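Local coordinates for suppressor protein MPT5 (Saccharomyces cerevisiae, PDB 5BZ1) that binds target mRNAs in their 3'-UTRs through its Pumilio-homology RNA-binding domain and regulates them after transcription, as with negative regulation of HO, at residues Lys30-Pro35 and Met40-Met45; Gln77-Ile82 and Ile115-Lys120; Pro87-Ile92 and Glu125-Glu130. One frame throughout, in Å; residues are numbered along the deposited sequence.

Contact 1: Lys30-Pro35 and Met40-Met45; sequences KKLETP and MVRDLM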
loop_
_atom_site.group_PDB
_atom_site.type_symbol
_atom_site.label_atom_id
_atom_site.label_comp_id
_atom_site.label_asym_id
_atom_site.label_seq_id
_atom_site.Cartn_x
_atom_site.Cartn_y
_atom_site.Cartn_z
ATOM N N LYS A 30 17.716 24.958 22.113
ATOM C CA LYS A 30 17.578 25.096 23.559
ATOM C C LYS A 30 16.897 26.415 23.914
ATOM O O LYS A 30 16.081 26.475 24.836
ATOM C CB LYS A 30 18.947 25.006 24.242
ATOM C CG LYS A 30 18.902 25.213 25.747
ATOM C CD LYS A 30 20.287 25.099 26.374
ATOM C CE LYS A 30 20.221 25.271 27.885
ATOM N NZ LYS A 30 21.562 25.160 28.522
ATOM N N LYS A 31 17.230 27.466 23.172
ATOM C CA LYS A 31 16.631 28.778 23.387
ATOM C C LYS A 31 15.141 28.760 23.051
ATOM O O LYS A 31 14.333 29.366 23.756
ATOM C CB LYS A 31 17.355 29.833 22.552
ATOM C CG LYS A 31 17.964 30.956 23.373
ATOM C CD LYS A 31 18.822 30.405 24.497
ATOM C CE LYS A 31 19.366 31.521 25.370
ATOM N NZ LYS A 31 20.199 30.985 26.480
ATOM N N LEU A 32 14.786 28.057 21.975
ATOM C CA LEU A 32 13.385 27.888 21.592
ATOM C C LEU A 32 12.627 27.107 22.661
ATOM O O LEU A 32 11.424 27.296 22.845
ATOM C CB LEU A 32 13.273 27.171 20.244
ATOM C CG LEU A 32 13.624 27.989 19.004
ATOM C CD1 LEU A 32 13.742 27.095 17.780
ATOM C CD2 LEU A 32 12.580 29.059 18.767
ATOM N N GLU A 33 13.343 26.235 23.367
ATOM C CA GLU A 33 12.752 25.443 24.439
ATOM C C GLU A 33 12.759 26.198 25.768
ATOM O O GLU A 33 12.286 25.681 26.780
ATOM C CB GLU A 33 13.486 24.110 24.592
ATOM C CG GLU A 33 13.378 23.174 23.390
ATOM C CD GLU A 33 14.249 21.938 23.544
ATOM O OE1 GLU A 33 14.097 20.990 22.744
ATOM O OE2 GLU A 33 15.089 21.915 24.467
ATOM N N THR A 34 13.304 27.414 25.757
ATOM C CA THR A 34 13.350 28.262 26.948
ATOM C C THR A 34 12.180 29.245 26.934
ATOM O O THR A 34 12.212 30.239 26.205
ATOM C CB THR A 34 14.670 29.052 27.028
ATOM O OG1 THR A 34 15.776 28.158 26.856
ATOM C CG2 THR A 34 14.794 29.766 28.375
ATOM N N PRO A 35 11.147 28.970 27.752
ATOM C CA PRO A 35 9.871 29.698 27.778
ATOM C C PRO A 35 10.036 31.216 27.827
ATOM O O PRO A 35 9.355 31.921 27.083
ATOM C CB PRO A 35 9.215 29.197 29.067
ATOM C CG PRO A 35 9.765 27.821 29.250
ATOM C CD PRO A 35 11.194 27.913 28.780
ATOM N N MET A 40 10.981 35.503 21.599
ATOM C CA MET A 40 11.947 36.498 21.138
ATOM C C MET A 40 13.042 35.900 20.261
ATOM O O MET A 40 13.389 36.470 19.226
ATOM C CB MET A 40 12.565 37.260 22.309
ATOM C CG MET A 40 13.383 38.458 21.870
ATOM S SD MET A 40 13.945 39.438 23.263
ATOM C CE MET A 40 14.961 38.229 24.111
ATOM N N VAL A 41 13.586 34.752 20.661
ATOM C CA VAL A 41 14.607 34.106 19.844
ATOM C C VAL A 41 13.997 33.607 18.537
ATOM O O VAL A 41 14.670 33.572 17.515
ATOM C CB VAL A 41 15.351 32.965 20.593
ATOM C CG1 VAL A 41 14.552 31.666 20.556
ATOM C CG2 VAL A 41 16.721 32.743 19.982
ATOM N N ARG A 42 12.716 33.249 18.577
ATOM C CA ARG A 42 12.009 32.764 17.395
ATOM C C ARG A 42 11.889 33.890 16.375
ATOM O O ARG A 42 12.264 33.733 15.207
ATOM C CB ARG A 42 10.615 32.257 17.783
ATOM C CG ARG A 42 9.756 31.785 16.611
ATOM C CD ARG A 42 8.291 31.654 17.014
ATOM N NE ARG A 42 7.730 32.943 17.400
ATOM C CZ ARG A 42 6.596 33.106 18.073
ATOM N NH1 ARG A 42 5.883 32.056 18.452
ATOM N NH2 ARG A 42 6.180 34.328 18.378
ATOM N N ASP A 43 11.379 35.029 16.834
ATOM C CA ASP A 43 11.143 36.180 15.974
ATOM C C ASP A 43 12.439 36.775 15.413
ATOM O O ASP A 43 12.505 37.122 14.236
ATOM C CB ASP A 43 10.340 37.244 16.728
ATOM C CG ASP A 43 8.955 36.760 17.121
ATOM O OD1 ASP A 43 8.462 35.800 16.494
ATOM O OD2 ASP A 43 8.359 37.344 18.050
ATOM N N LEU A 44 13.463 36.893 16.256
ATOM C CA LEU A 44 14.758 37.419 15.821
ATOM C C LEU A 44 15.393 36.506 14.768
ATOM O O LEU A 44 15.836 36.961 13.710
ATOM C CB LEU A 44 15.700 37.581 17.020
ATOM C CG LEU A 44 15.401 38.726 17.993
ATOM C CD1 LEU A 44 16.157 38.558 19.304
ATOM C CD2 LEU A 44 15.749 40.062 17.366
ATOM N N MET A 45 15.420 35.215 15.075
ATOM C CA MET A 45 15.962 34.186 14.196
ATOM C C MET A 45 15.262 34.188 12.839
ATOM O O MET A 45 15.912 34.138 11.790
ATOM C CB MET A 45 15.763 32.832 14.873
ATOM C CG MET A 45 16.303 31.631 14.164
ATOM S SD MET A 45 15.649 30.163 14.982
ATOM C CE MET A 45 16.011 30.522 16.701
#
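Leu32 and Val41 form the centre of this contact, with CD2 of Leu32 3.7 Å from CG1 of Val41. The two side chains cross at about a right angle. Leu32 lies at the end of helix 22-32 and Val41 near the start of helix 38-49, both in Pumilio repeat 1. Val41 CG1 sits between the backbone N and the carbonyl carbon (chi1 82°); it meets Leu32 and also lies against Lys31. CG2 lies 3.9 Å from CB of Lys31. From there the Lys31 chain bends at chi2 and its amine leads away. Leu32 CD2 also rests 3.9 Å from CB of Arg42. Met45 brings its terminal methyl, CE, to 4.2 Å from Leu32 CG; the bend at chi3 (-50°) turns it there. Leu65 and Leu69 of helix 62-69 touch both Leu32 and Met45, so the next repeat covers this apolar group. Shortening Leu32 to an alanine would probably open a gap beside Val41 CG1 and cost the Met45 methyl one of its neighbours. The polar end of Arg42 is held apart from the apolar group. Its NE meets Asp43 OD1 at 3.1 Å, in the guanidinium plane but from above the carboxylate plane, and NH1 bonds to Tyr72 O. Asp43 OD1 also takes a hydrogen bond from Gln77 NE2, in repeat 2. The contact is therefore apolar, and the charges are paired beside it.

Contact 2: Gln77-Ile82 and Ile115-Lys120; sequences QKTLLI and IDLIIK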
loop_
_atom_site.group_PDB
_atom_site.type_symbol
_atom_site.label_atom_id
_atom_site.label_comp_id
_atom_site.label_asym_id
_atom_site.label_seq_id
_atom_site.Cartn_x
_atom_site.Cartn_y
_atom_site.Cartn_z
ATOM N N GLN A 77 3.976 33.009 10.286
ATOM C CA GLN A 77 5.361 32.619 10.036
ATOM C C GLN A 77 5.471 31.311 9.249
ATOM O O GLN A 77 6.310 31.189 8.358
ATOM C CB GLN A 77 6.146 32.520 11.352
ATOM C CG GLN A 77 6.547 33.871 11.958
ATOM C CD GLN A 77 7.060 33.747 13.386
ATOM O OE1 GLN A 77 6.743 32.787 14.091
ATOM N NE2 GLN A 77 7.854 34.722 13.819
ATOM N N LYS A 78 4.627 30.334 9.571
ATOM C CA LYS A 78 4.684 29.046 8.881
ATOM C C LYS A 78 4.162 29.142 7.443
ATOM O O LYS A 78 4.683 28.486 6.538
ATOM C CB LYS A 78 3.941 27.956 9.663
ATOM C CG LYS A 78 3.984 26.584 8.990
ATOM C CD LYS A 78 3.499 25.479 9.919
ATOM C CE LYS A 78 4.485 25.243 11.047
ATOM N NZ LYS A 78 3.845 24.552 12.198
ATOM N N THR A 79 3.143 29.971 7.237
ATOM C CA THR A 79 2.605 30.204 5.900
ATOM C C THR A 79 3.655 30.852 4.992
ATOM O O THR A 79 3.801 30.472 3.825
ATOM C CB THR A 79 1.330 31.068 5.954
ATOM O OG1 THR A 79 0.317 30.375 6.695
ATOM C CG2 THR A 79 0.810 31.351 4.555
ATOM N N LEU A 80 4.394 31.818 5.530
ATOM C CA LEU A 80 5.450 32.475 4.765
ATOM C C LEU A 80 6.579 31.499 4.429
ATOM O O LEU A 80 7.101 31.515 3.313
ATOM C CB LEU A 80 5.985 33.699 5.513
ATOM C CG LEU A 80 7.114 34.471 4.829
ATOM C CD1 LEU A 80 6.731 34.819 3.400
ATOM C CD2 LEU A 80 7.472 35.733 5.608
ATOM N N LEU A 81 6.948 30.655 5.394
ATOM C CA LEU A 81 7.950 29.610 5.169
ATOM C C LEU A 81 7.539 28.689 4.020
ATOM O O LEU A 81 8.339 28.388 3.131
ATOM C CB LEU A 81 8.169 28.789 6.447
ATOM C CG LEU A 81 8.846 27.418 6.301
ATOM C CD1 LEU A 81 10.265 27.551 5.786
ATOM C CD2 LEU A 81 8.841 26.648 7.613
ATOM N N ILE A 82 6.287 28.243 4.047
ATOM C CA ILE A 82 5.778 27.337 3.025
ATOM C C ILE A 82 5.648 28.053 1.678
ATOM O O ILE A 82 5.932 27.470 0.631
ATOM C CB ILE A 82 4.436 26.709 3.458
ATOM C CG1 ILE A 82 4.658 25.772 4.648
ATOM C CG2 ILE A 82 3.790 25.948 2.309
ATOM C CD1 ILE A 82 3.381 25.169 5.217
ATOM N N ILE A 115 -1.815 23.807 3.495
ATOM C CA ILE A 115 -1.944 22.516 2.830
ATOM C C ILE A 115 -2.032 22.695 1.313
ATOM O O ILE A 115 -1.356 21.991 0.561
ATOM C CB ILE A 115 -3.161 21.722 3.358
ATOM C CG1 ILE A 115 -2.935 21.324 4.816
ATOM C CG2 ILE A 115 -3.415 20.478 2.518
ATOM C CD1 ILE A 115 -4.141 20.682 5.485
ATOM N N ASP A 116 -2.847 23.648 0.869
ATOM C CA ASP A 116 -3.013 23.907 -0.559
ATOM C C ASP A 116 -1.734 24.420 -1.236
ATOM O O ASP A 116 -1.479 24.109 -2.397
ATOM C CB ASP A 116 -4.186 24.862 -0.800
ATOM C CG ASP A 116 -5.530 24.196 -0.575
ATOM O OD1 ASP A 116 -5.577 22.948 -0.544
ATOM O OD2 ASP A 116 -6.539 24.919 -0.437
ATOM N N LEU A 117 -0.934 25.200 -0.511
ATOM C CA LEU A 117 0.364 25.642 -1.023
ATOM C C LEU A 117 1.288 24.450 -1.274
ATOM O O LEU A 117 1.909 24.344 -2.331
ATOM C CB LEU A 117 1.026 26.624 -0.057
ATOM C CG LEU A 117 0.494 28.056 -0.093
ATOM C CD1 LEU A 117 1.104 28.880 1.030
ATOM C CD2 LEU A 117 0.784 28.700 -1.440
ATOM N N ILE A 118 1.368 23.554 -0.294
ATOM C CA ILE A 118 2.151 22.328 -0.420
ATOM C C ILE A 118 1.667 21.488 -1.607
ATOM O O ILE A 118 2.466 21.034 -2.428
ATOM C CB ILE A 118 2.076 21.493 0.875
ATOM C CG1 ILE A 118 2.866 22.175 1.996
ATOM C CG2 ILE A 118 2.601 20.086 0.650
ATOM C CD1 ILE A 118 2.604 21.593 3.377
ATOM N N ILE A 119 0.354 21.290 -1.687
ATOM C CA ILE A 119 -0.258 20.540 -2.783
ATOM C C ILE A 119 0.019 21.205 -4.139
ATOM O O ILE A 119 0.214 20.528 -5.151
ATOM C CB ILE A 119 -1.776 20.369 -2.546
ATOM C CG1 ILE A 119 -2.018 19.455 -1.347
ATOM C CG2 ILE A 119 -2.474 19.805 -3.776
ATOM C CD1 ILE A 119 -1.309 18.107 -1.467
ATOM N N LYS A 120 0.053 22.534 -4.151
ATOM C CA LYS A 120 0.369 23.272 -5.370
ATOM C C LYS A 120 1.800 22.974 -5.830
ATOM O O LYS A 120 2.071 22.867 -7.030
ATOM C CB LYS A 120 0.184 24.774 -5.152
ATOM C CG LYS A 120 0.452 25.627 -6.388
ATOM C CD LYS A 120 0.253 27.103 -6.076
ATOM C CE LYS A 120 0.657 27.981 -7.246
ATOM N NZ LYS A 120 0.465 29.422 -6.939
#
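Ile82 of helix 75-85 packs against Leu117 and Ile118 of helix 112-121. This is a junction between Pumilio repeats 2 and 3, in the all-helical repeat fold of the PUF family. Equivalent helices of successive repeats stack side by side here. The two short segments run nearly parallel, at 8°, with their axes 10.1 Å apart. The backbones come nearest at Ile82 and Leu117, whose CA atoms are 7.0 Å apart.

Ile82 points toward the other helix and uses both of its branches. Its CG2 methyl lies anti to the backbone N and comes close to two residues. It is 3.7 Å from CB of Leu117 and 3.9 Å from CG1 of Ile118. The other branch runs out through CG1 to CD1, which approaches the CD1 methyl of Ile118. Ile82 meets both neighbours at a slant. The Ile118 side chain leaves its helix across the line of contact, but its end comes nearer to Ile82.

Leu117 touches with CB and with one methyl, CD1. That methyl reaches back one turn of helix 75-85 toward Thr79. The Thr79 hydroxyl is used within its own helix, on Ala75 O, and also bonds Gln114 NE2 of helix 112-121, a polar link beside the apolar contact. Ile105 and Ile106 of helix 98-107 touch Ile82 and Ile118 respectively, so the same hydrophobic layer extends to a third helix. Around Leu117 CD1 the approach is looser: it lies 4.2 Å from Thr79 O and 4.3 Å from the Thr79 methyl, CG2.

Contact 3: Pro87-Ile92 and Glu125-Glu130; sequences PNVFQI and EFTSIE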
loop_
_atom_site.group_PDB
_atom_site.type_symbol
_atom_site.label_atom_id
_atom_site.label_comp_id
_atom_site.label_asym_id
_atom_site.label_seq_id
_atom_site.Cartn_x
_atom_site.Cartn_y
_atom_site.Cartn_z
ATOM N N PRO A 87 7.599 25.638 -4.282
ATOM C CA PRO A 87 8.009 25.177 -5.617
ATOM C C PRO A 87 9.131 24.128 -5.587
ATOM O O PRO A 87 9.359 23.472 -6.604
ATOM C CB PRO A 87 8.522 26.458 -6.287
ATOM C CG PRO A 87 7.831 27.580 -5.564
ATOM C CD PRO A 87 7.730 27.104 -4.144
ATOM N N ASN A 88 9.807 23.970 -4.449
ATOM C CA ASN A 88 10.989 23.113 -4.373
ATOM C C ASN A 88 10.769 21.763 -3.696
ATOM O O ASN A 88 11.736 21.100 -3.319
ATOM C CB ASN A 88 12.129 23.841 -3.657
ATOM C CG ASN A 88 12.340 25.244 -4.178
ATOM O OD1 ASN A 88 12.746 25.441 -5.324
ATOM N ND2 ASN A 88 12.072 26.232 -3.332
ATOM N N VAL A 89 9.511 21.355 -3.550
ATOM C CA VAL A 89 9.188 20.136 -2.806
ATOM C C VAL A 89 9.826 18.859 -3.366
ATOM O O VAL A 89 10.135 17.946 -2.604
ATOM C CB VAL A 89 7.661 19.933 -2.634
ATOM C CG1 VAL A 89 7.086 20.979 -1.687
ATOM C CG2 VAL A 89 6.951 19.987 -3.982
ATOM N N PHE A 90 10.024 18.792 -4.681
ATOM C CA PHE A 90 10.688 17.628 -5.267
ATOM C C PHE A 90 12.134 17.533 -4.805
ATOM O O PHE A 90 12.586 16.478 -4.359
ATOM C CB PHE A 90 10.647 17.649 -6.800
ATOM C CG PHE A 90 11.407 16.508 -7.435
ATOM C CD1 PHE A 90 10.859 15.232 -7.473
ATOM C CD2 PHE A 90 12.671 16.706 -7.983
ATOM C CE1 PHE A 90 11.553 14.172 -8.048
ATOM C CE2 PHE A 90 13.374 15.653 -8.559
ATOM C CZ PHE A 90 12.812 14.382 -8.592
ATOM N N GLN A 91 12.860 18.639 -4.934
ATOM C CA GLN A 91 14.259 18.707 -4.520
ATOM C C GLN A 91 14.407 18.394 -3.035
ATOM O O GLN A 91 15.335 17.698 -2.615
ATOM C CB GLN A 91 14.819 20.100 -4.810
ATOM C CG GLN A 91 16.181 20.367 -4.185
ATOM C CD GLN A 91 16.616 21.803 -4.359
ATOM O OE1 GLN A 91 15.831 22.649 -4.783
ATOM N NE2 GLN A 91 17.872 22.086 -4.035
ATOM N N ILE A 92 13.477 18.914 -2.245
ATOM C CA ILE A 92 13.489 18.702 -0.809
ATOM C C ILE A 92 13.198 17.242 -0.444
ATOM O O ILE A 92 13.871 16.668 0.411
ATOM C CB ILE A 92 12.476 19.631 -0.122
ATOM C CG1 ILE A 92 12.909 21.093 -0.280
ATOM C CG2 ILE A 92 12.337 19.281 1.346
ATOM C CD1 ILE A 92 11.847 22.106 0.127
ATOM N N GLU A 125 2.505 22.118 -12.233
ATOM C CA GLU A 125 3.051 23.454 -12.431
ATOM C C GLU A 125 4.509 23.517 -11.956
ATOM O O GLU A 125 5.313 24.277 -12.496
ATOM C CB GLU A 125 2.201 24.492 -11.691
ATOM C CG GLU A 125 2.620 25.937 -11.927
ATOM C CD GLU A 125 1.771 26.929 -11.153
ATOM O OE1 GLU A 125 0.807 26.499 -10.485
ATOM O OE2 GLU A 125 2.070 28.141 -11.212
ATOM N N PHE A 126 4.844 22.697 -10.960
ATOM C CA PHE A 126 6.181 22.711 -10.368
ATOM C C PHE A 126 6.852 21.335 -10.323
ATOM O O PHE A 126 8.078 21.241 -10.243
ATOM C CB PHE A 126 6.125 23.295 -8.952
ATOM C CG PHE A 126 5.642 24.717 -8.897
ATOM C CD1 PHE A 126 6.499 25.765 -9.201
ATOM C CD2 PHE A 126 4.332 25.009 -8.533
ATOM C CE1 PHE A 126 6.061 27.082 -9.149
ATOM C CE2 PHE A 126 3.886 26.320 -8.480
ATOM C CZ PHE A 126 4.752 27.360 -8.787
ATOM N N THR A 127 6.048 20.277 -10.370
ATOM C CA THR A 127 6.561 18.914 -10.262
ATOM C C THR A 127 5.920 18.007 -11.313
ATOM O O THR A 127 4.698 17.844 -11.336
ATOM C CB THR A 127 6.298 18.345 -8.853
ATOM O OG1 THR A 127 6.902 19.198 -7.872
ATOM C CG2 THR A 127 6.862 16.938 -8.712
ATOM N N SER A 128 6.741 17.420 -12.181
ATOM C CA SER A 128 6.229 16.582 -13.267
ATOM C C SER A 128 5.678 15.255 -12.748
ATOM O O SER A 128 6.020 14.816 -11.648
ATOM C CB SER A 128 7.320 16.315 -14.306
ATOM O OG SER A 128 8.247 15.355 -13.834
ATOM N N ILE A 129 4.812 14.626 -13.541
ATOM C CA ILE A 129 4.290 13.300 -13.222
ATOM C C ILE A 129 5.439 12.313 -13.027
ATOM O O ILE A 129 5.444 11.526 -12.081
ATOM C CB ILE A 129 3.348 12.785 -14.329
ATOM C CG1 ILE A 129 1.987 13.474 -14.235
ATOM C CG2 ILE A 129 3.162 11.279 -14.232
ATOM C CD1 ILE A 129 1.018 13.079 -15.335
ATOM N N GLU A 130 6.407 12.370 -13.936
ATOM C CA GLU A 130 7.601 11.537 -13.868
ATOM C C GLU A 130 8.327 11.747 -12.538
ATOM O O GLU A 130 8.803 10.792 -11.919
ATOM C CB GLU A 130 8.528 11.878 -15.037
ATOM C CG GLU A 130 9.737 10.971 -15.187
ATOM C CD GLU A 130 10.638 11.384 -16.342
ATOM O OE1 GLU A 130 10.192 12.181 -17.195
ATOM O OE2 GLU A 130 11.793 10.912 -16.391
HETATM O O HOH W 1 9.240 20.610 -6.837
#
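The Phe126 ring lies alongside Pro87, and the two side chains point the same way. Pro87 CB approaches the ring obliquely, 3.6 Å from CD1 of Phe126 and 3.8 Å from its CE1. Pro87 CG also comes near CE1. One face of the ring carries CG of Glu125, 3.7 Å above the plane and offset toward the rim. Tyr86 meets Phe126 in an edge-to-face pair. With CG anti to the carbonyl carbon (chi1 -61°), the ring is laid alongside the proline.

The second part of the contact is at Thr127. Its OG1 lies 4.0 Å from CG2 of Val89, and the two side chains cross at about a right angle. Phe90 CB is close to the same oxygen, while the Phe90 side chain also touches Gln131, Thr134 and Leu135 of helix 129-137.

A water joins the backbone of Pro87 and Phe90 to the Thr127 hydroxyl. It donates to Pro87 O at 2.9 Å and to Thr127 OG1 at 2.9 Å. It accepts from Phe90 N at 2.9 Å. Thr127 OG1 also bonds Gly121 O, so two partners fix the buried hydroxyl. The water serves an N-H in the first turn of helix 89-93.

The contact joins Pumilio repeats 3 and 4 at the starts of helix 89-93 and helix 129-137. Pro87 leads into helix 89-93. Ser128 caps helix 129-137 through its OG, on Gln131 N. Lys120 of helix 112-121 touches Phe126, and Leu54 and Ile57 of helix 53-57 touch Ile92.

Overall arrangement
Contact 1 lies far out toward one end of the chain, about 40 Å from its centre, and packs two helices within Pumilio repeat 1. It is a buried contact. Contacts 2 and 3 lie nearer the centre, are only partly buried, and join successive repeats. Contact 2 pairs near-parallel helices through aliphatic groups. Contact 3 pairs helix starts and loops and adds an aromatic ring and a bridging water. The segments of contacts 2 and 3 alternate along the chain, and Lys120 packs on Phe126 and Glu125. Contacts 1 and 2 meet through a probable hydrogen bond from Gln77 NE2 to Asp43 OD1. Contacts 1 and 3 do not touch.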